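Local coordinates for uncharacterized protein (Bacteroides thetaiotaomicron, PDB 4LB8), which is of unknown function but belongs to the DUF4848 family and is probably exported, with a signal sequence and a lipoprotein-type motif in its natural precursor, at residues M27-V33 with E132-D137; I191-T197 with N254-G260; Y209-H214 with I273-G277. One frame throughout, in Å; residues are numbered along the deposited sequence.

Overall arrangement
The three contacts are all beta pairings, spread over three sheets. Contact 1 joins two parallel strands of a small mixed sheet beside the helices of the N-terminal half. Its centre lies 67 Å from that of contact 2 and 60 Å from that of contact 3. Contacts 2 and 3 sit together in the C-terminal beta region, their centres 15 Å apart. They belong to different antiparallel sheets, which pack through Phe196, Val255, Tyr213 and Ile273. Contact 2 is the buried one, and the second subunit packs against it. Contacts 1 and 3 are partly buried. Their apolar or aromatic packing gives way to charged side chains at the chain turns.

Contact 1: M27-V33 with E132-D137; sequences MIKFKDV and EFMIGD
The selenomethionine side chain of Met27 lies across that of Met134 at about a right angle, with Met27 SE 3.8 Å from Met134 CG. Both belong to neighbouring parallel strands, 27-30 and 132-135, in the middle of a four-stranded mixed sheet. Strand 19-22 flanks one of them and strand 138-141 the other. The bend in the Met27 chain carries its CE on to Glu132, beside OE1.

Backbone bonds fix the register. Ile28 O accepts from Met134 N, and Met134 O accepts from Phe30 N. Phe30 O then takes Gly136 N at 2.8 Å, just where the second strand ends. Gly136 has a positive phi of 59°, and a side chain there would come near Lys31 O. At the start of the pairing a water bridges Ile28 N and Glu132 O, accepting from the first and donating to the second.

Phe30 and Ile135 share the sheet face turned to helix 33-44. With Ile135 CG1 opposite its own carbonyl carbon (chi1 -50°) and a further bend at chi2, CD1 comes within 3.8 Å of Phe30 CD2. Phe133 CD2 comes in at the edge of the Phe30 ring, 4.1 Å from Phe30 CD2. Tyr36 and Phe126 add further ring contacts around this cluster. The other branch of Ile135, CG2, packs on the chain at Asp32 and Val33, where the helix begins. Asp32 is the N-cap, and its OD1 bonds to Ser35 OG.

Past Met134, on the face it shares with Lys29, the contact turns polar. The Lys29 chain bends near its end and reaches over the turn after the second strand. A long salt bridge joins it to Asp137 OD1. Its closer partner is Gly136 O, 2.9 Å from Lys29 NZ, which sits above the carbonyl plane.

Contact 2: I191-T197 with N254-G260; sequences IIHANFT and NVTKVFG
A classic beta bulge interrupts the antiparallel pairing of strands 191-201 and 254-262. Phe259 and Gly260 both stand opposite Ile192: Phe259 N gives its hydrogen to Ile192 O at 2.7 Å, and Ile192 N bonds to Gly260 O. Beyond the bulge, two-way backbone bonds link Ala194 with Lys257 and Phe196 with Val255.

The Phe259 side chain turns toward the partner strand. Its CD1 lies 3.6 Å from Ala194 CB, and its CB packs on Ile192 CG2. Phe222 meets the same ring, and the side chain also touches Val217 and Leu219.

Asn195 CG lies opposite its backbone N (chi1 -170°), which sends the amide across to the other strand. ND2 makes a nearly straight 2.7 Å bond to Asn254 OD1 and a longer one, 3.2 Å, to Val255 O. Both acceptors lie in the Asn195 amide plane. A leucine in its place would probably leave Asn254 OD1 without this donor and take from Val255 O its second donor across the pair.

The second subunit meets this face, with its Glu124 bonded to Thr256 OG1. The short segments run 137° apart, and two residues facing one is the mark of a classic bulge in an antiparallel sheet.

Contact 3: Y209-H214 with I273-G277; sequences YSTTYH and IWSRG
His214 packs its CB over one face of the Trp274 indole, a CH-pi contact 3.4 Å from the centroid of the five-membered ring. The two residues form a hydrogen-bonded pair between antiparallel strands 213-220 and 268-275, the inner strands of a four-stranded sheet. Farther out, His214 CG stays near Trp274 NE1, at 3.6 Å. The imidazole is tilted 22° from the indole plane but has slid aside, and the rings barely overlap. CD2 continues to the backbone of Ser275, whose C lies in plane at the ring edge. ND1 leaves the contact and bonds to Asp247 OD1. Trp274 CG sits between its own N and carbonyl carbon (chi1 70°), which brings one face of the indole against His214 CB. Tyr280 meets the indole edge-to-face.

The backbone closes the pair in both directions, Trp274 N to His214 O and His214 N to Trp274 O. Next to it, Tyr213 and Ser275 are a non-hydrogen-bonded pair. Ile273 CD1 packs near Tyr213 CB on the side turned to strands 179-188 and 191-201. A weak bond from Arg276 N to Thr212 O lies next along the chains.

Past that point side chains take over. Arg276 and Thr211 slide past each other in opposite directions, with Thr211 OG1 3.5 Å from Arg276 CB. The guanidinium lays one face over Thr211 CA, and NH2 makes a salt bridge with Glu250. Nearby a water joins the two segments, 3.0 Å from Tyr209 OH and 2.6 Å from Ser275 OG.

Contact 1: M27-V33 with E132-D137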
loop_
_atom_site.group_PDB
_atom_site.type_symbol
_atom_site.label_atom_id
_atom_site.label_comp_id
_atom_site.label_asym_id
_atom_site.label_seq_id
_atom_site.Cartn_x
_atom_site.Cartn_y
_atom_site.Cartn_z
HETATM N N MSE A 27 20.427 37.440 -3.750
HETATM C CA MSE A 27 21.231 36.629 -2.848
HETATM C C MSE A 27 21.024 37.015 -1.385
HETATM O O MSE A 27 21.103 38.192 -1.051
HETATM C CB MSE A 27 22.728 36.782 -3.221
HETATM C CG MSE A 27 23.672 35.832 -2.466
HETATM SE SE MSE A 27 23.486 33.942 -2.977
HETATM C CE MSE A 27 24.334 34.085 -4.694
ATOM N N ILE A 28 20.813 36.019 -0.509
ATOM C CA ILE A 28 20.752 36.191 0.951
ATOM C C ILE A 28 22.161 35.893 1.481
ATOM O O ILE A 28 22.734 34.855 1.148
ATOM C CB ILE A 28 19.653 35.312 1.648
ATOM C CG1 ILE A 28 18.224 35.834 1.400
ATOM C CG2 ILE A 28 19.910 35.137 3.154
ATOM C CD1 ILE A 28 17.719 37.028 2.256
ATOM N N LYS A 29 22.715 36.803 2.285
ATOM C CA LYS A 29 24.018 36.625 2.912
ATOM C C LYS A 29 23.842 36.658 4.427
ATOM O O LYS A 29 23.210 37.568 4.948
ATOM C CB LYS A 29 25.017 37.701 2.438
ATOM C CG LYS A 29 26.436 37.595 3.016
ATOM C CD LYS A 29 27.124 38.954 2.979
ATOM C CE LYS A 29 28.630 38.934 2.760
ATOM N NZ LYS A 29 29.008 38.580 1.352
ATOM N N PHE A 30 24.369 35.641 5.117
ATOM C CA PHE A 30 24.381 35.566 6.573
ATOM C C PHE A 30 25.768 35.959 7.047
ATOM O O PHE A 30 26.734 35.811 6.293
ATOM C CB PHE A 30 23.991 34.166 7.077
ATOM C CG PHE A 30 22.558 33.816 6.774
ATOM C CD1 PHE A 30 21.513 34.388 7.502
ATOM C CD2 PHE A 30 22.241 32.939 5.736
ATOM C CE1 PHE A 30 20.181 34.079 7.204
ATOM C CE2 PHE A 30 20.910 32.629 5.447
ATOM C CZ PHE A 30 19.889 33.192 6.188
ATOM N N LYS A 31 25.866 36.499 8.268
ATOM C CA LYS A 31 27.130 36.952 8.875
ATOM C C LYS A 31 28.054 35.739 9.097
ATOM O O LYS A 31 29.213 35.777 8.687
ATOM C CB LYS A 31 26.842 37.716 10.196
ATOM C CG LYS A 31 28.059 38.162 11.007
ATOM C CD LYS A 31 27.659 39.049 12.198
ATOM C CE LYS A 31 27.715 38.351 13.543
ATOM N NZ LYS A 31 29.106 38.251 14.068
ATOM N N ASP A 32 27.504 34.656 9.683
ATOM C CA ASP A 32 28.208 33.418 10.031
ATOM C C ASP A 32 27.236 32.212 10.081
ATOM O O ASP A 32 26.066 32.359 9.726
ATOM C CB ASP A 32 28.944 33.582 11.380
ATOM C CG ASP A 32 28.197 34.364 12.440
ATOM O OD1 ASP A 32 26.982 34.122 12.621
ATOM O OD2 ASP A 32 28.825 35.193 13.105
ATOM N N VAL A 33 27.731 31.022 10.495
ATOM C CA VAL A 33 26.916 29.817 10.582
ATOM C C VAL A 33 25.816 30.004 11.664
ATOM O O VAL A 33 24.664 29.602 11.443
ATOM C CB VAL A 33 27.786 28.544 10.810
ATOM C CG1 VAL A 33 26.922 27.325 11.142
ATOM C CG2 VAL A 33 28.639 28.246 9.579
ATOM N N GLU A 132 20.843 28.862 -4.068
ATOM C CA GLU A 132 21.996 29.449 -3.410
ATOM C C GLU A 132 21.663 30.439 -2.317
ATOM O O GLU A 132 20.661 31.177 -2.382
ATOM C CB GLU A 132 22.858 30.193 -4.433
ATOM C CG GLU A 132 23.538 29.288 -5.434
ATOM C CD GLU A 132 24.102 29.989 -6.649
ATOM O OE1 GLU A 132 23.823 31.196 -6.843
ATOM O OE2 GLU A 132 24.793 29.306 -7.436
ATOM N N PHE A 133 22.589 30.509 -1.345
ATOM C CA PHE A 133 22.659 31.497 -0.265
ATOM C C PHE A 133 24.125 31.586 0.132
ATOM O O PHE A 133 24.930 30.736 -0.286
ATOM C CB PHE A 133 21.721 31.229 0.925
ATOM C CG PHE A 133 22.046 30.014 1.747
ATOM C CD1 PHE A 133 21.547 28.760 1.393
ATOM C CD2 PHE A 133 22.845 30.114 2.882
ATOM C CE1 PHE A 133 21.866 27.622 2.144
ATOM C CE2 PHE A 133 23.163 28.979 3.637
ATOM C CZ PHE A 133 22.674 27.739 3.260
HETATM N N MSE A 134 24.476 32.627 0.912
HETATM C CA MSE A 134 25.855 32.841 1.313
HETATM C C MSE A 134 26.047 32.962 2.810
HETATM O O MSE A 134 25.189 33.528 3.502
HETATM C CB MSE A 134 26.407 34.096 0.634
HETATM C CG MSE A 134 26.667 33.910 -0.852
HETATM SE SE MSE A 134 27.572 35.437 -1.583
HETATM C CE MSE A 134 29.381 35.044 -0.964
ATOM N N ILE A 135 27.203 32.428 3.300
ATOM C CA ILE A 135 27.696 32.553 4.688
ATOM C C ILE A 135 28.974 33.383 4.579
ATOM O O ILE A 135 30.015 32.857 4.145
ATOM C CB ILE A 135 27.911 31.198 5.454
ATOM C CG1 ILE A 135 26.689 30.231 5.390
ATOM C CG2 ILE A 135 28.387 31.447 6.903
ATOM C CD1 ILE A 135 25.391 30.803 5.675
ATOM N N GLY A 136 28.862 34.676 4.881
ATOM C CA GLY A 136 29.954 35.631 4.727
ATOM C C GLY A 136 30.400 35.659 3.275
ATOM O O GLY A 136 29.582 35.897 2.384
ATOM N N ASP A 137 31.675 35.311 3.013
ATOM C CA ASP A 137 32.195 35.293 1.644
ATOM C C ASP A 137 32.056 33.906 0.994
ATOM O O ASP A 137 32.467 33.729 -0.164
ATOM C CB ASP A 137 33.637 35.790 1.601
ATOM C CG ASP A 137 33.743 37.309 1.661
ATOM O OD1 ASP A 137 32.837 37.991 1.128
ATOM O OD2 ASP A 137 34.744 37.813 2.225
HETATM O O HOH W 1 19.880 33.552 -1.431
#

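Contact 2: I191-T197 with N254-G260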
loop_
_atom_site.group_PDB
_atom_site.type_symbol
_atom_site.label_atom_id
_atom_site.label_comp_id
_atom_site.label_asym_id
_atom_site.label_seq_id
_atom_site.Cartn_x
_atom_site.Cartn_y
_atom_site.Cartn_z
ATOM N N ILE A 191 -15.694 -21.471 -17.253
ATOM C CA ILE A 191 -15.895 -21.666 -15.797
ATOM C C ILE A 191 -14.952 -20.746 -15.058
ATOM O O ILE A 191 -13.735 -20.867 -15.207
ATOM C CB ILE A 191 -15.702 -23.154 -15.349
ATOM C CG1 ILE A 191 -16.557 -24.169 -16.178
ATOM C CG2 ILE A 191 -15.840 -23.336 -13.810
ATOM C CD1 ILE A 191 -18.033 -24.130 -15.978
ATOM N N ILE A 192 -15.520 -19.834 -14.263
ATOM C CA ILE A 192 -14.787 -18.858 -13.461
ATOM C C ILE A 192 -14.527 -19.446 -12.065
ATOM O O ILE A 192 -15.465 -19.851 -11.378
ATOM C CB ILE A 192 -15.533 -17.477 -13.417
ATOM C CG1 ILE A 192 -15.736 -16.926 -14.872
ATOM C CG2 ILE A 192 -14.735 -16.461 -12.570
ATOM C CD1 ILE A 192 -16.707 -15.840 -15.055
ATOM N N HIS A 193 -13.240 -19.486 -11.670
ATOM C CA HIS A 193 -12.744 -19.989 -10.391
ATOM C C HIS A 193 -12.443 -18.818 -9.476
ATOM O O HIS A 193 -11.801 -17.870 -9.913
ATOM C CB HIS A 193 -11.456 -20.806 -10.628
ATOM C CG HIS A 193 -11.680 -22.169 -11.210
ATOM N ND1 HIS A 193 -12.139 -22.340 -12.500
ATOM C CD2 HIS A 193 -11.441 -23.380 -10.668
ATOM C CE1 HIS A 193 -12.219 -23.646 -12.673
ATOM N NE2 HIS A 193 -11.800 -24.308 -11.597
ATOM N N ALA A 194 -12.893 -18.857 -8.222
ATOM C CA ALA A 194 -12.607 -17.795 -7.264
ATOM C C ALA A 194 -11.837 -18.357 -6.101
ATOM O O ALA A 194 -12.099 -19.490 -5.676
ATOM C CB ALA A 194 -13.899 -17.154 -6.764
ATOM N N ASN A 195 -10.898 -17.575 -5.597
ATOM C CA ASN A 195 -10.106 -17.883 -4.425
ATOM C C ASN A 195 -10.271 -16.712 -3.431
ATOM O O ASN A 195 -9.944 -15.571 -3.750
ATOM C CB ASN A 195 -8.629 -18.148 -4.798
ATOM C CG ASN A 195 -7.728 -18.720 -3.709
ATOM O OD1 ASN A 195 -6.504 -18.690 -3.829
ATOM N ND2 ASN A 195 -8.274 -19.233 -2.618
ATOM N N PHE A 196 -10.934 -16.995 -2.296
ATOM C CA PHE A 196 -11.164 -16.085 -1.175
ATOM C C PHE A 196 -10.111 -16.424 -0.166
ATOM O O PHE A 196 -9.991 -17.593 0.208
ATOM C CB PHE A 196 -12.570 -16.243 -0.590
ATOM C CG PHE A 196 -13.738 -15.818 -1.444
ATOM C CD1 PHE A 196 -14.302 -16.691 -2.366
ATOM C CD2 PHE A 196 -14.348 -14.583 -1.252
ATOM C CE1 PHE A 196 -15.420 -16.318 -3.124
ATOM C CE2 PHE A 196 -15.477 -14.210 -2.013
ATOM C CZ PHE A 196 -16.006 -15.084 -2.938
ATOM N N THR A 197 -9.298 -15.429 0.230
ATOM C CA THR A 197 -8.169 -15.647 1.143
ATOM C C THR A 197 -8.175 -14.689 2.355
ATOM O O THR A 197 -8.648 -13.553 2.261
ATOM C CB THR A 197 -6.819 -15.525 0.388
ATOM O OG1 THR A 197 -6.795 -14.305 -0.346
ATOM C CG2 THR A 197 -6.542 -16.697 -0.550
ATOM N N ASN A 254 -8.540 -20.046 3.067
ATOM C CA ASN A 254 -8.273 -20.438 1.684
ATOM C C ASN A 254 -9.500 -21.142 1.096
ATOM O O ASN A 254 -9.547 -22.365 1.017
ATOM C CB ASN A 254 -7.007 -21.299 1.548
ATOM C CG ASN A 254 -6.472 -21.341 0.129
ATOM O OD1 ASN A 254 -6.737 -20.463 -0.707
ATOM N ND2 ASN A 254 -5.710 -22.369 -0.180
ATOM N N VAL A 255 -10.475 -20.361 0.651
ATOM C CA VAL A 255 -11.705 -20.912 0.090
ATOM C C VAL A 255 -11.649 -20.912 -1.428
ATOM O O VAL A 255 -11.347 -19.884 -2.025
ATOM C CB VAL A 255 -12.907 -20.101 0.618
ATOM C CG1 VAL A 255 -14.222 -20.551 -0.009
ATOM C CG2 VAL A 255 -12.964 -20.170 2.138
ATOM N N THR A 256 -11.936 -22.059 -2.061
ATOM C CA THR A 256 -11.971 -22.107 -3.528
ATOM C C THR A 256 -13.401 -22.373 -3.969
ATOM O O THR A 256 -14.105 -23.200 -3.386
ATOM C CB THR A 256 -10.971 -23.081 -4.117
ATOM O OG1 THR A 256 -11.357 -24.421 -3.812
ATOM C CG2 THR A 256 -9.530 -22.780 -3.691
ATOM N N LYS A 257 -13.854 -21.615 -4.956
ATOM C CA LYS A 257 -15.228 -21.704 -5.443
ATOM C C LYS A 257 -15.332 -21.549 -6.950
ATOM O O LYS A 257 -14.564 -20.822 -7.558
ATOM C CB LYS A 257 -16.073 -20.559 -4.804
ATOM C CG LYS A 257 -16.430 -20.698 -3.330
ATOM C CD LYS A 257 -17.793 -21.365 -3.129
ATOM C CE LYS A 257 -18.222 -21.321 -1.686
ATOM N NZ LYS A 257 -18.995 -22.524 -1.278
ATOM N N VAL A 258 -16.330 -22.176 -7.534
ATOM C CA VAL A 258 -16.776 -21.905 -8.888
ATOM C C VAL A 258 -17.516 -20.595 -8.675
ATOM O O VAL A 258 -18.466 -20.557 -7.881
ATOM C CB VAL A 258 -17.675 -23.032 -9.469
ATOM C CG1 VAL A 258 -18.357 -22.579 -10.757
ATOM C CG2 VAL A 258 -16.885 -24.300 -9.706
ATOM N N PHE A 259 -17.014 -19.514 -9.248
ATOM C CA PHE A 259 -17.601 -18.198 -9.045
ATOM C C PHE A 259 -18.826 -17.989 -9.955
ATOM O O PHE A 259 -19.797 -17.369 -9.558
ATOM C CB PHE A 259 -16.519 -17.137 -9.295
ATOM C CG PHE A 259 -16.859 -15.736 -8.866
ATOM C CD1 PHE A 259 -17.013 -15.421 -7.519
ATOM C CD2 PHE A 259 -16.963 -14.713 -9.802
ATOM C CE1 PHE A 259 -17.305 -14.113 -7.120
ATOM C CE2 PHE A 259 -17.226 -13.392 -9.401
ATOM C CZ PHE A 259 -17.406 -13.104 -8.066
ATOM N N GLY A 260 -18.746 -18.499 -11.168
ATOM C CA GLY A 260 -19.790 -18.399 -12.164
ATOM C C GLY A 260 -19.305 -18.901 -13.498
ATOM O O GLY A 260 -18.331 -19.652 -13.567
#

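Contact 3: Y209-H214 with I273-G277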
loop_
_atom_site.group_PDB
_atom_site.type_symbol
_atom_site.label_atom_id
_atom_site.label_comp_id
_atom_site.label_asym_id
_atom_site.label_seq_id
_atom_site.Cartn_x
_atom_site.Cartn_y
_atom_site.Cartn_z
ATOM N N TYR A 209 -6.464 -17.961 8.842
ATOM C CA TYR A 209 -7.431 -17.976 9.945
ATOM C C TYR A 209 -8.848 -17.853 9.372
ATOM O O TYR A 209 -9.016 -17.278 8.297
ATOM C CB TYR A 209 -7.119 -16.851 10.964
ATOM C CG TYR A 209 -7.763 -15.509 10.655
ATOM C CD1 TYR A 209 -7.378 -14.762 9.540
ATOM C CD2 TYR A 209 -8.758 -14.988 11.478
ATOM C CE1 TYR A 209 -7.990 -13.541 9.237
ATOM C CE2 TYR A 209 -9.385 -13.776 11.179
ATOM C CZ TYR A 209 -8.996 -13.053 10.059
ATOM O OH TYR A 209 -9.613 -11.854 9.768
ATOM N N SER A 210 -9.852 -18.348 10.087
ATOM C CA SER A 210 -11.245 -18.282 9.639
ATOM C C SER A 210 -11.831 -16.871 9.723
ATOM O O SER A 210 -11.557 -16.172 10.686
ATOM C CB SER A 210 -12.106 -19.237 10.457
ATOM O OG SER A 210 -11.701 -20.583 10.268
ATOM N N THR A 211 -12.647 -16.460 8.724
ATOM C CA THR A 211 -13.321 -15.146 8.699
ATOM C C THR A 211 -14.638 -15.207 7.889
ATOM O O THR A 211 -14.976 -16.247 7.311
ATOM C CB THR A 211 -12.373 -14.042 8.136
ATOM O OG1 THR A 211 -12.859 -12.754 8.521
ATOM C CG2 THR A 211 -12.245 -14.078 6.618
ATOM N N THR A 212 -15.369 -14.087 7.850
ATOM C CA THR A 212 -16.571 -13.908 7.043
ATOM C C THR A 212 -16.156 -13.008 5.884
ATOM O O THR A 212 -15.551 -11.975 6.144
ATOM C CB THR A 212 -17.709 -13.324 7.895
ATOM O OG1 THR A 212 -18.220 -14.362 8.736
ATOM C CG2 THR A 212 -18.842 -12.768 7.056
ATOM N N TYR A 213 -16.430 -13.409 4.621
ATOM C CA TYR A 213 -16.073 -12.600 3.450
ATOM C C TYR A 213 -17.268 -11.810 2.965
ATOM O O TYR A 213 -18.421 -12.243 3.098
ATOM C CB TYR A 213 -15.502 -13.432 2.300
ATOM C CG TYR A 213 -14.305 -14.259 2.690
ATOM C CD1 TYR A 213 -14.454 -15.562 3.162
ATOM C CD2 TYR A 213 -13.020 -13.755 2.565
ATOM C CE1 TYR A 213 -13.350 -16.330 3.518
ATOM C CE2 TYR A 213 -11.911 -14.513 2.917
ATOM C CZ TYR A 213 -12.079 -15.800 3.395
ATOM O OH TYR A 213 -10.976 -16.533 3.752
ATOM N N HIS A 214 -16.960 -10.634 2.404
ATOM C CA HIS A 214 -17.889 -9.635 1.893
ATOM C C HIS A 214 -17.384 -9.093 0.561
ATOM O O HIS A 214 -16.276 -8.567 0.459
ATOM C CB HIS A 214 -18.059 -8.496 2.901
ATOM C CG HIS A 214 -18.531 -8.922 4.257
ATOM N ND1 HIS A 214 -19.829 -9.366 4.466
ATOM C CD2 HIS A 214 -17.870 -8.931 5.436
ATOM C CE1 HIS A 214 -19.902 -9.653 5.752
ATOM N NE2 HIS A 214 -18.758 -9.378 6.384
ATOM N N ILE A 273 -13.646 -6.429 -2.264
ATOM C CA ILE A 273 -13.508 -7.446 -1.215
ATOM C C ILE A 273 -13.095 -6.819 0.118
ATOM O O ILE A 273 -12.154 -6.012 0.171
ATOM C CB ILE A 273 -12.485 -8.561 -1.664
ATOM C CG1 ILE A 273 -12.424 -9.794 -0.716
ATOM C CG2 ILE A 273 -11.081 -8.004 -1.909
ATOM C CD1 ILE A 273 -13.682 -10.785 -0.736
ATOM N N TRP A 274 -13.775 -7.243 1.197
ATOM C CA TRP A 274 -13.454 -6.930 2.590
ATOM C C TRP A 274 -13.874 -8.149 3.452
ATOM O O TRP A 274 -14.297 -9.157 2.892
ATOM C CB TRP A 274 -14.028 -5.581 3.077
ATOM C CG TRP A 274 -15.523 -5.521 3.246
ATOM C CD1 TRP A 274 -16.220 -5.581 4.417
ATOM C CD2 TRP A 274 -16.496 -5.304 2.210
ATOM N NE1 TRP A 274 -17.572 -5.489 4.171
ATOM C CE2 TRP A 274 -17.769 -5.290 2.828
ATOM C CE3 TRP A 274 -16.418 -5.141 0.808
ATOM C CZ2 TRP A 274 -18.957 -5.161 2.093
ATOM C CZ3 TRP A 274 -17.597 -4.959 0.091
ATOM C CH2 TRP A 274 -18.845 -4.978 0.732
ATOM N N SER A 275 -13.641 -8.116 4.781
ATOM C CA SER A 275 -13.965 -9.263 5.647
ATOM C C SER A 275 -14.404 -8.776 7.012
ATOM O O SER A 275 -14.579 -7.572 7.196
ATOM C CB SER A 275 -12.764 -10.217 5.768
ATOM O OG SER A 275 -11.685 -9.696 6.530
ATOM N N ARG A 276 -14.595 -9.701 7.969
ATOM C CA ARG A 276 -14.911 -9.356 9.355
ATOM C C ARG A 276 -13.747 -8.532 9.969
ATOM O O ARG A 276 -13.992 -7.555 10.671
ATOM C CB ARG A 276 -15.155 -10.634 10.156
ATOM C CG ARG A 276 -15.779 -10.423 11.532
ATOM C CD ARG A 276 -16.099 -11.751 12.180
ATOM N NE ARG A 276 -14.923 -12.628 12.235
ATOM C CZ ARG A 276 -14.962 -13.916 12.565
ATOM N NH1 ARG A 276 -16.112 -14.492 12.883
ATOM N NH2 ARG A 276 -13.843 -14.635 12.592
ATOM N N GLY A 277 -12.506 -8.905 9.635
ATOM C CA GLY A 277 -11.298 -8.229 10.101
ATOM C C GLY A 277 -10.877 -7.001 9.316
ATOM O O GLY A 277 -10.213 -6.136 9.884
HETATM O O HOH W 2 -9.379 -10.883 6.887
#